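Local coordinates for fumarylacetoacetate hydrolase (Burkholderia xenovorans, PDB 5TI1), which probably hydrolyses fumarylacetoacetate to fumarate and acetoacetate, the last step of phenylalanine and tyrosine breakdown, at a magnesium site, at residues I148-F154 / R368-G374; R202-L207 / F217-L223; S25-A30 / A60-S64; A53-V57 / V88-L94. The contacts are given in a common frame with arbitrary orientation. Where two conformers were deposited one is given. Residues are numbered along the deposited sequence.

Contact 1 of 4, residues I148-F154 / R368-G374; sequences IPGYTDF and RVGDLMG. With MG (magnesium ion), chain K.
Four backbone hydrogen bonds make 151-154 and 372-374 parallel neighbours (axes 4.5 Å apart, 16°) in the mixed sheet of the FAH-family C-terminal domain: Leu372 N to Gly150 O 2.9 Å, Thr152 N to Leu372 O 2.9 Å, Gly374 N to Thr152 O 2.7 Å and Phe154 N to Gly374 O 2.9 Å. The register pairs Tyr151 with Leu372, Thr152 with Met373 and Asp153 with Gly374. Asp153 (chi1 t) is a magnesium ligand through OD2; Glu226, Glu228 and Asp260 complete the protein side of the site. Any CB on Gly374 would clash with Asp153 OD1. Before the strand, a type II turn runs from Arg368 to Asp371, with Gly370 at phi 93°. Asp371 OD2 accepts from Arg368 N (2.8 Å) and forms a salt bridge with Arg189 of the second subunit. Leu372 (chi1 t, chi2 p) fills the space between Ile148 and Tyr151, both apolar there, while rigid Pro149 lies over the turn, its CB against one face of the Arg368 guanidinium. Asp153 OD2 sits 2.3 Å from MG.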
loop_
_atom_site.group_PDB
_atom_site.type_symbol
_atom_site.label_atom_id
_atom_site.label_comp_id
_atom_site.label_asym_id
_atom_site.label_seq_id
_atom_site.Cartn_x
_atom_site.Cartn_y
_atom_site.Cartn_z
ATOM N N ILE B 148 -7.225 2.556 -5.639
ATOM C CA ILE B 148 -7.001 2.406 -4.202
ATOM C C ILE B 148 -5.591 2.889 -3.883
ATOM O O ILE B 148 -4.615 2.202 -4.242
ATOM C CB ILE B 148 -7.218 0.952 -3.765
ATOM C CG1 ILE B 148 -8.637 0.514 -4.143
ATOM C CG2 ILE B 148 -6.970 0.775 -2.277
ATOM C CD1 ILE B 148 -8.836 -0.995 -4.113
ATOM N N PRO B 149 -5.428 4.037 -3.211
ATOM C CA PRO B 149 -4.070 4.482 -2.861
ATOM C C PRO B 149 -3.413 3.590 -1.822
ATOM O O PRO B 149 -2.195 3.354 -1.885
ATOM C CB PRO B 149 -4.296 5.912 -2.327
ATOM C CG PRO B 149 -5.666 6.310 -2.810
ATOM C CD PRO B 149 -6.446 5.016 -2.790
ATOM N N GLY B 150 -4.191 3.104 -0.857
ATOM C CA GLY B 150 -3.729 2.225 0.201
ATOM C C GLY B 150 -4.814 1.260 0.636
ATOM O O GLY B 150 -5.993 1.622 0.715
ATOM N N TYR B 151 -4.421 0.022 0.925
ATOM C CA TYR B 151 -5.322 -1.011 1.415
ATOM C C TYR B 151 -4.808 -1.497 2.766
ATOM O O TYR B 151 -3.662 -1.938 2.881
ATOM C CB TYR B 151 -5.443 -2.160 0.399
ATOM C CG TYR B 151 -6.013 -3.452 0.942
ATOM C CD1 TYR B 151 -7.135 -3.454 1.761
ATOM C CD2 TYR B 151 -5.428 -4.685 0.614
ATOM C CE1 TYR B 151 -7.668 -4.649 2.261
ATOM C CE2 TYR B 151 -5.943 -5.873 1.105
ATOM C CZ TYR B 151 -7.063 -5.848 1.928
ATOM O OH TYR B 151 -7.575 -7.023 2.420
ATOM N N THR B 152 -5.644 -1.365 3.786
ATOM C CA THR B 152 -5.349 -1.775 5.148
ATOM C C THR B 152 -6.339 -2.859 5.547
ATOM O O THR B 152 -7.520 -2.777 5.198
ATOM C CB THR B 152 -5.481 -0.584 6.112
ATOM O OG1 THR B 152 -4.544 0.441 5.754
ATOM C CG2 THR B 152 -5.256 -1.028 7.550
ATOM N N ASP B 153 -5.879 -3.862 6.291
ATOM C CA ASP B 153 -6.774 -4.932 6.717
ATOM C C ASP B 153 -6.692 -5.112 8.225
ATOM O O ASP B 153 -5.596 -5.188 8.789
ATOM C CB ASP B 153 -6.457 -6.248 6.010
ATOM C CG ASP B 153 -7.569 -7.269 6.165
ATOM O OD1 ASP B 153 -8.755 -6.863 6.290
ATOM O OD2 ASP B 153 -7.246 -8.472 6.178
ATOM N N PHE B 154 -7.852 -5.169 8.871
ATOM C CA PHE B 154 -7.908 -5.328 10.307
ATOM C C PHE B 154 -8.221 -6.783 10.647
ATOM O O PHE B 154 -8.063 -7.684 9.810
ATOM C CB PHE B 154 -8.919 -4.328 10.883
ATOM C CG PHE B 154 -8.454 -2.905 10.785
ATOM C CD1 PHE B 154 -7.649 -2.354 11.782
ATOM C CD2 PHE B 154 -8.773 -2.131 9.677
ATOM C CE1 PHE B 154 -7.189 -1.045 11.685
ATOM C CE2 PHE B 154 -8.312 -0.818 9.569
ATOM C CZ PHE B 154 -7.518 -0.279 10.578
ATOM N N ARG B 368 -6.180 8.729 2.422
ATOM C CA ARG B 368 -6.474 9.356 1.146
ATOM C C ARG B 368 -7.791 8.817 0.609
ATOM O O ARG B 368 -8.163 7.669 0.869
ATOM C CB ARG B 368 -5.348 9.088 0.130
ATOM C CG ARG B 368 -4.026 9.740 0.516
ATOM C CD ARG B 368 -2.933 9.497 -0.511
ATOM N NE ARG B 368 -2.430 8.132 -0.407
ATOM C CZ ARG B 368 -1.431 7.631 -1.134
ATOM N NH1 ARG B 368 -0.817 8.381 -2.042
ATOM N NH2 ARG B 368 -1.055 6.366 -0.959
ATOM N N VAL B 369 -8.471 9.658 -0.172
ATOM C CA VAL B 369 -9.701 9.268 -0.852
ATOM C C VAL B 369 -9.455 8.003 -1.656
ATOM O O VAL B 369 -8.467 7.907 -2.392
ATOM C CB VAL B 369 -10.181 10.423 -1.752
ATOM C CG1 VAL B 369 -11.271 9.961 -2.697
ATOM C CG2 VAL B 369 -10.663 11.612 -0.897
ATOM N N GLY B 370 -10.352 7.019 -1.517
ATOM C CA GLY B 370 -10.215 5.755 -2.219
ATOM C C GLY B 370 -9.495 4.665 -1.451
ATOM O O GLY B 370 -9.487 3.513 -1.910
ATOM N N ASP B 371 -8.855 4.994 -0.322
ATOM C CA ASP B 371 -8.278 3.969 0.542
ATOM C C ASP B 371 -9.342 2.930 0.916
ATOM O O ASP B 371 -10.527 3.243 1.073
ATOM C CB ASP B 371 -7.709 4.586 1.821
ATOM C CG ASP B 371 -6.326 5.208 1.637
ATOM O OD1 ASP B 371 -5.661 5.009 0.594
ATOM O OD2 ASP B 371 -5.890 5.914 2.569
ATOM N N LEU B 372 -8.899 1.688 1.077
ATOM C CA LEU B 372 -9.765 0.550 1.354
ATOM C C LEU B 372 -9.374 -0.043 2.698
ATOM O O LEU B 372 -8.195 -0.330 2.940
ATOM C CB LEU B 372 -9.632 -0.506 0.253
ATOM C CG LEU B 372 -10.452 -1.791 0.382
ATOM C CD1 LEU B 372 -11.936 -1.492 0.250
ATOM C CD2 LEU B 372 -9.992 -2.793 -0.680
ATOM N N MET B 373 -10.355 -0.238 3.565
ATOM C CA MET B 373 -10.095 -0.709 4.920
ATOM C C MET B 373 -10.918 -1.968 5.162
ATOM O O MET B 373 -12.150 -1.907 5.270
ATOM C CB MET B 373 -10.393 0.406 5.930
ATOM C CG MET B 373 -9.668 1.691 5.531
ATOM S SD MET B 373 -8.947 2.602 6.887
ATOM C CE MET B 373 -8.060 3.884 6.002
ATOM N N GLY B 374 -10.234 -3.108 5.221
ATOM C CA GLY B 374 -10.919 -4.375 5.402
ATOM C C GLY B 374 -11.217 -4.628 6.870
ATOM O O GLY B 374 -10.400 -4.361 7.749
HETATM MG MG MG K . -8.054 -10.581 6.208
HETATM O O HOH W 1 -0.348 4.683 -3.408
#

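Contact 2 of 4, residues R202-L207 / F217-L223; sequences RPNGQL and FGACRKL
Arg202, Leu207 and Phe217 bury the most surface in this beta hairpin, whose strands 200-207 and 216-219 are antiparallel but strongly twisted: the axes of 204-207 and 217-219 approach to 4.6 Å, with 124° between their directions. Gly205 and Gly218 form the hydrogen-bonded pair (Gly205 N to Gly218 O 3.1 Å, Gly218 N to Gly205 O 3.0 Å), flanked by the non-hydrogen-bonded pairs Asn204-Ala219 and Gln206-Phe217. Both glycines are almost fully extended, with phi and psi near 180°. Cys220 N to Pro203 O (3.0 Å) carries the pairing one step further.

Arg202 is long enough to span the open end. With chi1 and chi2 t and chi3 m it brings NH1 to Cys220 O at 2.9 Å, while Leu223 CD2 lies over one face of its guanidinium. NE forms a salt bridge with Asp413, so the buried charge is compensated. Leu207 (chi1 m, chi2 t) lays CD1 3.4 Å from Ala219 O and supplies apolar cover between the hairpin and helix 264-270. Phe217 (chi1 t) leans back over its partner strand, CZ 3.7 Å from Asn204 CB, and its ring meets that of Tyr313 in the second subunit; the hairpin thus takes part in the dimer interface. At the far end, water 2 accepts from both Arg202 NH1 (3.0 Å) and Leu223 N (2.9 Å).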
loop_
_atom_site.group_PDB
_atom_site.type_symbol
_atom_site.label_atom_id
_atom_site.label_comp_id
_atom_site.label_asym_id
_atom_site.label_seq_id
_atom_site.Cartn_x
_atom_site.Cartn_y
_atom_site.Cartn_z
ATOM N N ARG B 202 -4.191 -20.187 -7.855
ATOM C CA ARG B 202 -3.605 -20.793 -6.674
ATOM C C ARG B 202 -2.119 -20.454 -6.633
ATOM O O ARG B 202 -1.401 -20.728 -7.609
ATOM C CB ARG B 202 -3.800 -22.309 -6.674
ATOM C CG ARG B 202 -3.138 -23.042 -5.497
ATOM C CD ARG B 202 -3.366 -24.565 -5.581
ATOM N NE ARG B 202 -4.786 -24.905 -5.646
ATOM C CZ ARG B 202 -5.570 -25.049 -4.581
ATOM N NH1 ARG B 202 -5.068 -24.899 -3.361
ATOM N NH2 ARG B 202 -6.864 -25.343 -4.732
ATOM N N PRO B 203 -1.632 -19.841 -5.561
ATOM C CA PRO B 203 -0.214 -19.467 -5.503
ATOM C C PRO B 203 0.692 -20.655 -5.230
ATOM O O PRO B 203 0.337 -21.580 -4.498
ATOM C CB PRO B 203 -0.168 -18.465 -4.340
ATOM C CG PRO B 203 -1.359 -18.841 -3.464
ATOM C CD PRO B 203 -2.414 -19.292 -4.435
ATOM N N ASN B 204 1.870 -20.635 -5.849
ATOM C CA ASN B 204 2.991 -21.411 -5.353
ATOM C C ASN B 204 3.737 -20.593 -4.303
ATOM O O ASN B 204 3.604 -19.374 -4.237
ATOM C CB ASN B 204 3.940 -21.793 -6.484
ATOM C CG ASN B 204 3.297 -22.721 -7.493
ATOM O OD1 ASN B 204 2.705 -23.733 -7.135
ATOM N ND2 ASN B 204 3.390 -22.361 -8.760
ATOM N N GLY B 205 4.527 -21.275 -3.484
ATOM C CA GLY B 205 5.309 -20.578 -2.476
ATOM C C GLY B 205 6.077 -21.564 -1.628
ATOM O O GLY B 205 6.094 -22.763 -1.906
ATOM N N GLN B 206 6.713 -21.042 -0.582
ATOM C CA GLN B 206 7.443 -21.886 0.355
ATOM C C GLN B 206 6.478 -22.499 1.359
ATOM O O GLN B 206 5.674 -21.792 1.974
ATOM C CB GLN B 206 8.525 -21.086 1.089
ATOM C CG GLN B 206 9.596 -20.500 0.183
ATOM C CD GLN B 206 10.885 -20.170 0.923
ATOM O OE1 GLN B 206 11.152 -20.699 2.007
ATOM N NE2 GLN B 206 11.696 -19.292 0.331
ATOM N N LEU B 207 6.564 -23.813 1.523
ATOM C CA LEU B 207 5.727 -24.570 2.438
ATOM C C LEU B 207 6.629 -25.295 3.425
ATOM O O LEU B 207 7.655 -25.863 3.036
ATOM C CB LEU B 207 4.853 -25.585 1.681
ATOM C CG LEU B 207 4.096 -25.083 0.451
ATOM C CD1 LEU B 207 3.438 -26.245 -0.322
ATOM C CD2 LEU B 207 3.066 -24.047 0.879
ATOM N N PHE B 217 9.213 -25.794 -2.075
ATOM C CA PHE B 217 8.484 -24.935 -2.998
ATOM C C PHE B 217 7.363 -25.749 -3.633
ATOM O O PHE B 217 7.620 -26.815 -4.185
ATOM C CB PHE B 217 9.428 -24.399 -4.075
ATOM C CG PHE B 217 8.771 -23.469 -5.053
ATOM C CD1 PHE B 217 8.604 -22.133 -4.746
ATOM C CD2 PHE B 217 8.329 -23.928 -6.278
ATOM C CE1 PHE B 217 8.011 -21.274 -5.637
ATOM C CE2 PHE B 217 7.732 -23.068 -7.173
ATOM C CZ PHE B 217 7.580 -21.738 -6.846
ATOM N N GLY B 218 6.130 -25.260 -3.554
ATOM C CA GLY B 218 5.051 -26.038 -4.140
ATOM C C GLY B 218 3.732 -25.298 -4.100
ATOM O O GLY B 218 3.624 -24.190 -3.572
ATOM N N ALA B 219 2.714 -25.938 -4.671
ATOM C CA ALA B 219 1.391 -25.332 -4.713
ATOM C C ALA B 219 0.794 -25.275 -3.316
ATOM O O ALA B 219 0.837 -26.256 -2.566
ATOM C CB ALA B 219 0.470 -26.110 -5.651
ATOM N N CYS B 220 0.263 -24.107 -2.962
ATOM C CA CYS B 220 -0.505 -23.941 -1.732
ATOM C C CYS B 220 -1.544 -25.049 -1.557
ATOM O O CYS B 220 -2.304 -25.355 -2.479
ATOM C CB CYS B 220 -1.187 -22.573 -1.775
ATOM S SG CYS B 220 -2.590 -22.427 -0.725
ATOM N N ARG B 221 -1.568 -25.659 -0.371
ATOM C CA ARG B 221 -2.525 -26.712 -0.048
ATOM C C ARG B 221 -3.636 -26.264 0.896
ATOM O O ARG B 221 -4.505 -27.074 1.226
ATOM C CB ARG B 221 -1.811 -27.923 0.573
ATOM C CG ARG B 221 -0.813 -28.623 -0.343
ATOM C CD ARG B 221 -0.001 -29.651 0.428
ATOM N NE ARG B 221 1.194 -30.064 -0.299
ATOM C CZ ARG B 221 2.104 -30.918 0.164
ATOM N NH1 ARG B 221 1.962 -31.464 1.366
ATOM N NH2 ARG B 221 3.159 -31.228 -0.578
ATOM N N LYS B 222 -3.633 -25.009 1.353
ATOM C CA LYS B 222 -4.645 -24.511 2.286
ATOM C C LYS B 222 -5.119 -23.137 1.806
ATOM O O LYS B 222 -4.912 -22.111 2.460
ATOM C CB LYS B 222 -4.106 -24.449 3.711
ATOM C CG LYS B 222 -3.898 -25.805 4.344
ATOM C CD LYS B 222 -3.756 -25.670 5.852
ATOM C CE LYS B 222 -3.558 -27.014 6.510
ATOM N NZ LYS B 222 -3.466 -26.832 7.975
ATOM N N LEU B 223 -5.760 -23.128 0.645
ATOM C CA LEU B 223 -6.305 -21.906 0.076
ATOM C C LEU B 223 -7.669 -21.616 0.687
ATOM O O LEU B 223 -8.560 -22.477 0.689
ATOM C CB LEU B 223 -6.410 -22.046 -1.439
ATOM C CG LEU B 223 -6.887 -20.824 -2.206
ATOM C CD1 LEU B 223 -5.893 -19.646 -2.003
ATOM C CD2 LEU B 223 -7.065 -21.195 -3.664
HETATM O O HOH W 2 -6.680 -25.466 -0.883
#

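Contact 3 of 4, residues S25-A30 / A60-S64; sequences SWVESA and AIGDS
A hydrogen bond from Asp63 N to Ser29 OG (3.0 Å, 168°) joins the segments, with Ser29 in the p rotamer. Asp63, also p, brings OD1 to 3.0 Å from Ser29 OG, and Ser64 OG donates to Asp63 OD1 at 3.3 Å.

Local hydrogen bonds shape both partners. Residues 61-64 form a type II' turn closing a beta hairpin between strands 56-61 and 64-67 (Ser64 N to Ile61 O 2.9 Å, Ile61 N to Ser64 O 3.2 Å). In 25-30, Ser25 OG accepts from Val27 N (2.9 Å), an ST turn, and is also hydrogen-bonded to Leu116 O at the end of helix 102-116; the 3-10 segment begins at Glu28.

Apolar contact is made by Ile61 (chi1 t, chi2 p), whose CG1 meets Ala30 CB at 3.7 Å and Val27 CB at 4.2 Å; Leu116 covers Ile61. Gly62 CA lies 3.5 Å from Ala30 CA.

Gly62 has positive phi (55°), and a CB there would strike Ser29 OG and Ala30 N, so this close fit of N-terminal loop to hairpin turn depends on a bare glycine; the small Ala30 CB suits contact with Ile61.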
loop_
_atom_site.group_PDB
_atom_site.type_symbol
_atom_site.label_atom_id
_atom_site.label_comp_id
_atom_site.label_asym_id
_atom_site.label_seq_id
_atom_site.Cartn_x
_atom_site.Cartn_y
_atom_site.Cartn_z
ATOM N N SER B 25 -39.648 2.957 -7.225
ATOM C CA SER B 25 -39.140 3.470 -8.485
ATOM C C SER B 25 -40.036 3.065 -9.647
ATOM O O SER B 25 -40.751 2.060 -9.592
ATOM C CB SER B 25 -37.712 2.962 -8.745
ATOM O OG SER B 25 -37.214 3.443 -9.985
ATOM N N TRP B 26 -39.981 3.861 -10.714
ATOM C CA TRP B 26 -40.557 3.433 -11.981
ATOM C C TRP B 26 -39.665 2.442 -12.723
ATOM O O TRP B 26 -40.072 1.937 -13.775
ATOM C CB TRP B 26 -40.857 4.639 -12.875
ATOM C CG TRP B 26 -39.735 5.605 -12.989
ATOM C CD1 TRP B 26 -39.562 6.745 -12.263
ATOM C CD2 TRP B 26 -38.628 5.530 -13.890
ATOM N NE1 TRP B 26 -38.411 7.384 -12.654
ATOM C CE2 TRP B 26 -37.813 6.654 -13.646
ATOM C CE3 TRP B 26 -38.237 4.615 -14.870
ATOM C CZ2 TRP B 26 -36.641 6.892 -14.354
ATOM C CZ3 TRP B 26 -37.067 4.852 -15.567
ATOM C CH2 TRP B 26 -36.283 5.981 -15.307
ATOM N N VAL B 27 -38.461 2.167 -12.220
ATOM C CA VAL B 27 -37.691 0.997 -12.652
ATOM C C VAL B 27 -38.260 -0.183 -11.870
ATOM O O VAL B 27 -37.982 -0.336 -10.681
ATOM C CB VAL B 27 -36.188 1.171 -12.407
ATOM C CG1 VAL B 27 -35.408 -0.036 -12.928
ATOM C CG2 VAL B 27 -35.683 2.466 -13.042
ATOM N N GLU B 28 -39.089 -1.006 -12.518
ATOM C CA GLU B 28 -39.874 -1.975 -11.756
ATOM C C GLU B 28 -38.989 -2.997 -11.052
ATOM O O GLU B 28 -39.261 -3.372 -9.905
ATOM C CB GLU B 28 -40.892 -2.685 -12.653
ATOM C CG GLU B 28 -41.886 -3.534 -11.859
ATOM C CD GLU B 28 -42.632 -2.731 -10.785
ATOM O OE1 GLU B 28 -43.075 -1.596 -11.076
ATOM O OE2 GLU B 28 -42.770 -3.237 -9.647
ATOM N N SER B 29 -37.932 -3.473 -11.723
ATOM C CA SER B 29 -37.023 -4.412 -11.073
ATOM C C SER B 29 -36.481 -3.852 -9.755
ATOM O O SER B 29 -36.157 -4.612 -8.837
ATOM C CB SER B 29 -35.878 -4.780 -12.022
ATOM O OG SER B 29 -35.179 -3.633 -12.474
ATOM N N ALA B 30 -36.420 -2.526 -9.625
ATOM C CA ALA B 30 -35.922 -1.922 -8.393
ATOM C C ALA B 30 -36.862 -2.149 -7.222
ATOM O O ALA B 30 -36.453 -1.962 -6.069
ATOM C CB ALA B 30 -35.698 -0.422 -8.586
ATOM N N ALA B 60 -26.465 1.750 -9.585
ATOM C CA ALA B 60 -27.337 0.599 -9.793
ATOM C C ALA B 60 -28.757 0.911 -9.344
ATOM O O ALA B 60 -28.981 1.521 -8.291
ATOM C CB ALA B 60 -26.816 -0.619 -9.036
ATOM N N ILE B 61 -29.721 0.481 -10.150
ATOM C CA ILE B 61 -31.128 0.568 -9.782
ATOM C C ILE B 61 -31.834 -0.631 -10.409
ATOM O O ILE B 61 -31.780 -0.833 -11.630
ATOM C CB ILE B 61 -31.733 1.923 -10.209
ATOM C CG1 ILE B 61 -33.163 2.065 -9.683
ATOM C CG2 ILE B 61 -31.620 2.154 -11.718
ATOM C CD1 ILE B 61 -33.214 2.337 -8.196
ATOM N N GLY B 62 -32.446 -1.467 -9.569
ATOM C CA GLY B 62 -33.003 -2.715 -10.064
ATOM C C GLY B 62 -31.936 -3.515 -10.781
ATOM O O GLY B 62 -30.779 -3.580 -10.351
ATOM N N ASP B 63 -32.314 -4.105 -11.916
ATOM C CA ASP B 63 -31.368 -4.848 -12.737
ATOM C C ASP B 63 -30.652 -3.958 -13.758
ATOM O O ASP B 63 -30.034 -4.473 -14.692
ATOM C CB ASP B 63 -32.077 -6.027 -13.428
ATOM C CG ASP B 63 -33.198 -5.589 -14.361
ATOM O OD1 ASP B 63 -33.311 -4.379 -14.650
ATOM O OD2 ASP B 63 -33.978 -6.463 -14.811
ATOM N N SER B 64 -30.710 -2.640 -13.595
ATOM C CA SER B 64 -30.142 -1.717 -14.565
ATOM C C SER B 64 -29.084 -0.825 -13.907
ATOM O O SER B 64 -28.707 -1.010 -12.746
ATOM C CB SER B 64 -31.255 -0.893 -15.218
ATOM O OG SER B 64 -32.064 -1.714 -16.039
#

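Contact 4 of 4, residues A53-V57 / V88-L94; sequences ATRRV and VFVRDAL
This is a loop-against-strand contact in the N-terminal part of the chain: 88-94, without regular secondary structure, lies along the start of strand 56-61. One direct hydrogen bond joins them, Val57 N to Phe89 O at 2.8 Å (158°). The nearest CA pairs, Arg56-Val90 at 4.5 Å and Val57-Phe89 at 4.8 Å, show the backbones passing in opposite senses. Val57 (chi1 t) buries the most surface. Its compact branched side chain fits between two larger residues, CB 3.8 Å from Phe89 CD1 and CG1 3.6 Å from Leu94 CD2; Phe89 also packs on Leu68 of helix 68-73. The strand belongs to the five-stranded antiparallel sheet of this region, and Ile46 on neighbouring strand 44-49 adds to the apolar cover of Val57. Arg56 (chi1 p) is turned elsewhere, its guanidinium forming salt bridges with Asp49 and Asp67. Toward the solvent, water takes over the pairing. Waters 3 and 4 both donate to Asp92 OD1 (2.7 Å each); water 3 also donates to Arg55 O (2.4 Å), and water 4 accepts from Arg55 N (2.9 Å). The extended Arg55 side chain reaches water 5, NH1 at 2.4 Å, which donates to Asp92 O at 2.8 Å.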
loop_
_atom_site.group_PDB
_atom_site.type_symbol
_atom_site.label_atom_id
_atom_site.label_comp_id
_atom_site.label_asym_id
_atom_site.label_seq_id
_atom_site.Cartn_x
_atom_site.Cartn_y
_atom_site.Cartn_z
ATOM N N ALA B 53 -17.431 1.813 -24.620
ATOM C CA ALA B 53 -16.417 1.170 -23.797
ATOM C C ALA B 53 -15.703 2.149 -22.880
ATOM O O ALA B 53 -14.793 1.742 -22.150
ATOM C CB ALA B 53 -15.400 0.447 -24.683
ATOM N N THR B 54 -16.092 3.422 -22.892
ATOM C CA THR B 54 -15.504 4.386 -21.973
ATOM C C THR B 54 -16.042 4.149 -20.566
ATOM O O THR B 54 -17.253 4.001 -20.365
ATOM C CB THR B 54 -15.802 5.813 -22.429
ATOM O OG1 THR B 54 -15.323 6.004 -23.767
ATOM C CG2 THR B 54 -15.119 6.819 -21.508
ATOM N N ARG B 55 -15.141 4.085 -19.593
ATOM C CA ARG B 55 -15.572 3.857 -18.227
ATOM C C ARG B 55 -16.141 5.150 -17.659
ATOM O O ARG B 55 -15.644 6.244 -17.940
ATOM C CB ARG B 55 -14.422 3.332 -17.373
ATOM C CG ARG B 55 -13.985 1.948 -17.804
ATOM C CD ARG B 55 -12.844 1.412 -16.960
ATOM N NE ARG B 55 -12.282 0.206 -17.561
ATOM C CZ ARG B 55 -11.435 -0.612 -16.947
ATOM N NH1 ARG B 55 -11.057 -0.361 -15.700
ATOM N NH2 ARG B 55 -10.974 -1.685 -17.585
ATOM N N ARG B 56 -17.225 5.020 -16.902
ATOM C CA ARG B 56 -17.934 6.177 -16.396
ATOM C C ARG B 56 -18.677 5.766 -15.134
ATOM O O ARG B 56 -18.823 4.576 -14.832
ATOM C CB ARG B 56 -18.877 6.753 -17.463
ATOM C CG ARG B 56 -19.883 5.777 -18.017
ATOM C CD ARG B 56 -20.239 6.167 -19.441
ATOM N NE ARG B 56 -21.322 5.363 -20.007
ATOM C CZ ARG B 56 -21.130 4.237 -20.683
ATOM N NH1 ARG B 56 -19.894 3.774 -20.867
ATOM N NH2 ARG B 56 -22.167 3.574 -21.168
ATOM N N VAL B 57 -19.147 6.768 -14.394
ATOM C CA VAL B 57 -19.776 6.511 -13.107
ATOM C C VAL B 57 -21.206 6.038 -13.324
ATOM O O VAL B 57 -21.965 6.635 -14.097
ATOM C CB VAL B 57 -19.740 7.766 -12.225
ATOM C CG1 VAL B 57 -20.475 7.489 -10.943
ATOM C CG2 VAL B 57 -18.294 8.161 -11.951
ATOM N N VAL B 88 -16.623 14.776 -13.611
ATOM C CA VAL B 88 -16.187 13.758 -12.656
ATOM C C VAL B 88 -16.850 12.410 -12.889
ATOM O O VAL B 88 -16.412 11.408 -12.310
ATOM C CB VAL B 88 -16.464 14.166 -11.197
ATOM C CG1 VAL B 88 -15.635 15.380 -10.798
ATOM C CG2 VAL B 88 -17.953 14.420 -11.002
ATOM N N PHE B 89 -17.908 12.363 -13.703
ATOM C CA PHE B 89 -18.597 11.120 -14.012
ATOM C C PHE B 89 -17.972 10.372 -15.186
ATOM O O PHE B 89 -18.267 9.188 -15.379
ATOM C CB PHE B 89 -20.078 11.403 -14.289
ATOM C CG PHE B 89 -20.823 11.955 -13.101
ATOM C CD1 PHE B 89 -20.621 11.430 -11.831
ATOM C CD2 PHE B 89 -21.717 13.008 -13.246
ATOM C CE1 PHE B 89 -21.309 11.949 -10.726
ATOM C CE2 PHE B 89 -22.398 13.519 -12.152
ATOM C CZ PHE B 89 -22.191 12.987 -10.895
ATOM N N VAL B 90 -17.118 11.030 -15.972
ATOM C CA VAL B 90 -16.386 10.355 -17.038
ATOM C C VAL B 90 -14.958 10.140 -16.558
ATOM O O VAL B 90 -14.061 10.952 -16.819
ATOM C CB VAL B 90 -16.429 11.138 -18.357
ATOM C CG1 VAL B 90 -15.783 10.322 -19.465
ATOM C CG2 VAL B 90 -17.858 11.475 -18.716
ATOM N N ARG B 91 -14.764 9.049 -15.821
ATOM C CA ARG B 91 -13.533 8.725 -15.119
ATOM C C ARG B 91 -13.504 7.218 -14.977
ATOM O O ARG B 91 -14.558 6.581 -14.916
ATOM C CB ARG B 91 -13.477 9.358 -13.718
ATOM C CG ARG B 91 -13.430 10.861 -13.666
ATOM C CD ARG B 91 -12.034 11.361 -13.927
ATOM N NE ARG B 91 -11.919 12.782 -13.627
ATOM C CZ ARG B 91 -12.336 13.748 -14.436
ATOM N NH1 ARG B 91 -12.904 13.444 -15.594
ATOM N NH2 ARG B 91 -12.186 15.017 -14.090
ATOM N N ASP B 92 -12.305 6.644 -14.921
ATOM C CA ASP B 92 -12.095 5.220 -14.710
ATOM C C ASP B 92 -12.182 4.823 -13.244
ATOM O O ASP B 92 -11.937 3.656 -12.920
ATOM C CB ASP B 92 -10.729 4.807 -15.276
ATOM C CG ASP B 92 -10.643 4.987 -16.784
ATOM O OD1 ASP B 92 -11.700 5.089 -17.435
ATOM O OD2 ASP B 92 -9.518 5.022 -17.320
ATOM N N ALA B 93 -12.483 5.766 -12.356
ATOM C CA ALA B 93 -12.572 5.503 -10.932
ATOM C C ALA B 93 -13.435 6.594 -10.309
ATOM O O ALA B 93 -13.591 7.678 -10.873
ATOM C CB ALA B 93 -11.190 5.463 -10.280
ATOM N N LEU B 94 -13.992 6.289 -9.138
ATOM C CA LEU B 94 -14.870 7.205 -8.416
ATOM C C LEU B 94 -14.114 8.255 -7.618
ATOM O O LEU B 94 -14.759 9.110 -6.991
ATOM C CB LEU B 94 -15.770 6.422 -7.460
ATOM C CG LEU B 94 -16.916 5.623 -8.076
ATOM C CD1 LEU B 94 -17.464 4.605 -7.084
ATOM C CD2 LEU B 94 -18.008 6.593 -8.481
HETATM O O HOH W 3 -13.352 6.969 -18.351
HETATM O O HOH W 4 -12.276 4.348 -19.987
HETATM O O HOH W 5 -11.566 1.003 -13.786
#

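In the fold
Along the chain, contacts 3 and 4 cross, because 25-30 and 53-57 are followed by 60-64 and 88-94; both use strand 56-61, with centres about 21 Å apart. They fasten loops to the two ends of this strand in the N-terminal five-stranded antiparallel sheet. Contacts 1 and 2 come later, contact 2 nested inside the long loop closed by contact 1. Their centres lie about 27 Å apart, in separate sheets of the C-terminal family region, and both touch the second subunit, linking the metal-bearing sheet and a peripheral hairpin to the dimer. Contact 4 approaches contact 1 to about 6 Å between nearest atoms, whereas the centres of contacts 2 and 3 are about 44 Å apart.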